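Local coordinates for factor H binding protein (Treponema denticola, PDB 3R15), which binds complement factor H, the host regulator of the alternative complement pathway, and is probably displayed as a surface lipoprotein, at residues P70-A75 / R84-P89. Sequence-based numbering, arbitrary orientation.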
loop_
_atom_site.group_PDB
_atom_site.type_symbol
_atom_site.label_atom_id
_atom_site.label_comp_id
_atom_site.label_asym_id
_atom_site.label_seq_id
_atom_site.Cartn_x
_atom_site.Cartn_y
_atom_site.Cartn_z
ATOM N N PRO A 70 -2.730 0.813 -11.477
ATOM C CA PRO A 70 -1.288 0.612 -11.655
ATOM C C PRO A 70 -0.647 1.608 -12.622
ATOM O O PRO A 70 -1.275 2.025 -13.594
ATOM C CB PRO A 70 -1.202 -0.817 -12.202
ATOM C CG PRO A 70 -2.527 -1.043 -12.860
ATOM C CD PRO A 70 -3.526 -0.294 -12.035
ATOM N N GLY A 71 0.581 2.016 -12.319
ATOM C CA GLY A 71 1.341 2.896 -13.189
ATOM C C GLY A 71 1.013 4.370 -13.016
ATOM O O GLY A 71 1.464 5.210 -13.807
ATOM N N THR A 72 0.242 4.685 -11.981
ATOM C CA THR A 72 -0.102 6.073 -11.692
ATOM C C THR A 72 0.606 6.594 -10.438
ATOM O O THR A 72 1.069 5.819 -9.588
ATOM C CB THR A 72 -1.638 6.303 -11.563
ATOM O OG1 THR A 72 -2.141 5.672 -10.378
ATOM C CG2 THR A 72 -2.375 5.760 -12.780
ATOM N N SER A 73 0.703 7.918 -10.349
ATOM C CA SER A 73 1.292 8.582 -9.190
ATOM C C SER A 73 0.283 8.633 -8.044
ATOM O O SER A 73 -0.880 8.253 -8.205
ATOM C CB SER A 73 1.704 10.006 -9.570
ATOM O OG SER A 73 0.576 10.741 -10.045
ATOM N N ILE A 74 0.729 9.121 -6.889
ATOM C CA ILE A 74 -0.189 9.384 -5.780
ATOM C C ILE A 74 -0.076 10.853 -5.352
ATOM O O ILE A 74 1.027 11.379 -5.159
ATOM C CB ILE A 74 0.087 8.507 -4.548
ATOM C CG1 ILE A 74 0.429 7.068 -4.941
ATOM C CG2 ILE A 74 -1.110 8.554 -3.607
ATOM C CD1 ILE A 74 0.886 6.226 -3.757
ATOM N N ALA A 75 -1.218 11.518 -5.186
ATOM C CA ALA A 75 -1.198 12.946 -4.906
ATOM C C ALA A 75 -0.945 13.260 -3.435
ATOM O O ALA A 75 -1.362 12.516 -2.553
ATOM C CB ALA A 75 -2.504 13.581 -5.358
ATOM N N ARG A 84 -6.875 2.872 0.796
ATOM C CA ARG A 84 -7.397 1.502 0.947
ATOM C C ARG A 84 -8.243 1.024 -0.230
ATOM O O ARG A 84 -8.346 -0.181 -0.483
ATOM C CB ARG A 84 -8.207 1.361 2.235
ATOM C CG ARG A 84 -7.401 1.547 3.476
ATOM C CD ARG A 84 -8.175 1.103 4.710
ATOM N NE ARG A 84 -7.466 1.510 5.917
ATOM C CZ ARG A 84 -7.688 2.654 6.560
ATOM N NH1 ARG A 84 -8.624 3.490 6.126
ATOM N NH2 ARG A 84 -6.982 2.954 7.646
ATOM N N LYS A 85 -8.854 1.966 -0.939
ATOM C CA LYS A 85 -9.656 1.645 -2.111
ATOM C C LYS A 85 -8.800 1.388 -3.337
ATOM O O LYS A 85 -9.257 0.769 -4.301
ATOM C CB LYS A 85 -10.653 2.768 -2.411
ATOM C CG LYS A 85 -11.808 2.848 -1.417
ATOM N N ARG A 86 -7.562 1.870 -3.302
ATOM C CA ARG A 86 -6.647 1.683 -4.428
ATOM C C ARG A 86 -5.672 0.533 -4.212
ATOM O O ARG A 86 -5.382 -0.229 -5.133
ATOM C CB ARG A 86 -5.860 2.968 -4.718
ATOM C CG ARG A 86 -4.761 2.763 -5.750
ATOM C CD ARG A 86 -4.038 4.057 -6.136
ATOM N NE ARG A 86 -2.859 3.741 -6.936
ATOM C CZ ARG A 86 -2.005 4.639 -7.405
ATOM N NH1 ARG A 86 -2.199 5.935 -7.164
ATOM N NH2 ARG A 86 -0.957 4.233 -8.103
ATOM N N PHE A 87 -5.168 0.411 -2.991
ATOM C CA PHE A 87 -4.162 -0.604 -2.700
ATOM C C PHE A 87 -4.809 -1.700 -1.876
ATOM O O PHE A 87 -4.961 -1.574 -0.657
ATOM C CB PHE A 87 -2.968 0.022 -1.985
ATOM C CG PHE A 87 -2.247 1.052 -2.812
ATOM C CD1 PHE A 87 -1.389 0.660 -3.830
ATOM C CD2 PHE A 87 -2.444 2.411 -2.587
ATOM C CE1 PHE A 87 -0.722 1.596 -4.606
ATOM C CE2 PHE A 87 -1.788 3.362 -3.352
ATOM C CZ PHE A 87 -0.912 2.954 -4.365
ATOM N N ILE A 88 -5.186 -2.770 -2.564
ATOM C CA ILE A 88 -6.045 -3.802 -2.009
ATOM C C ILE A 88 -5.234 -5.018 -1.588
ATOM O O ILE A 88 -4.437 -5.545 -2.365
ATOM C CB ILE A 88 -7.094 -4.245 -3.052
ATOM C CG1 ILE A 88 -7.849 -3.032 -3.597
ATOM C CG2 ILE A 88 -8.061 -5.262 -2.442
ATOM C CD1 ILE A 88 -8.774 -2.393 -2.599
ATOM N N PRO A 89 -5.437 -5.476 -0.349
ATOM C CA PRO A 89 -4.712 -6.677 0.072
ATOM C C PRO A 89 -5.421 -7.949 -0.384
ATOM O O PRO A 89 -6.657 -8.019 -0.401
ATOM C CB PRO A 89 -4.692 -6.550 1.597
ATOM C CG PRO A 89 -5.959 -5.777 1.920
ATOM C CD PRO A 89 -6.191 -4.845 0.747
#
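This is a mainly polar contact in which one arginine side chain hydrogen-bonds two consecutive backbone carbonyls, joining 70-75, in the loop between strand 63-67 and helix 80-86, to the junction where that helix passes into strand 87-91. R86 is fully extended, with CG anti to the backbone N (chi1 172°) and every later torsion near 180°, so its guanidinium reaches the loop end-on. There R86 NH2 donates to T72 O at 3.0 Å and R86 NH1 to S73 O at 2.9 Å. Both bonds are fairly straight, and both oxygens lie close to the guanidinium plane, although each nitrogen stands well above the plane of the carbonyl it meets. Opposite faces of the group are flanked by T72 OG1, 3.2 Å from R86 CZ but bonded instead to K69 O, and by F87 CZ, offset toward the rim. R86 CG lies over the centre of the F87 ring. The apolar contact is F87 CZ against I74 CD1, tip to tip at 3.8 Å; I74 CG1 makes van der Waals contact with R86 NH1 at 3.6 Å. I74 packs on L33 and V47 of helices 20-36 and 44-59, and F87 on L51 and I65. With R86 NE salt-bridged to D67, all three guanidinium nitrogens are engaged, restricting the group's rotation; D67 probably offsets its charge and is itself probably kept ionised.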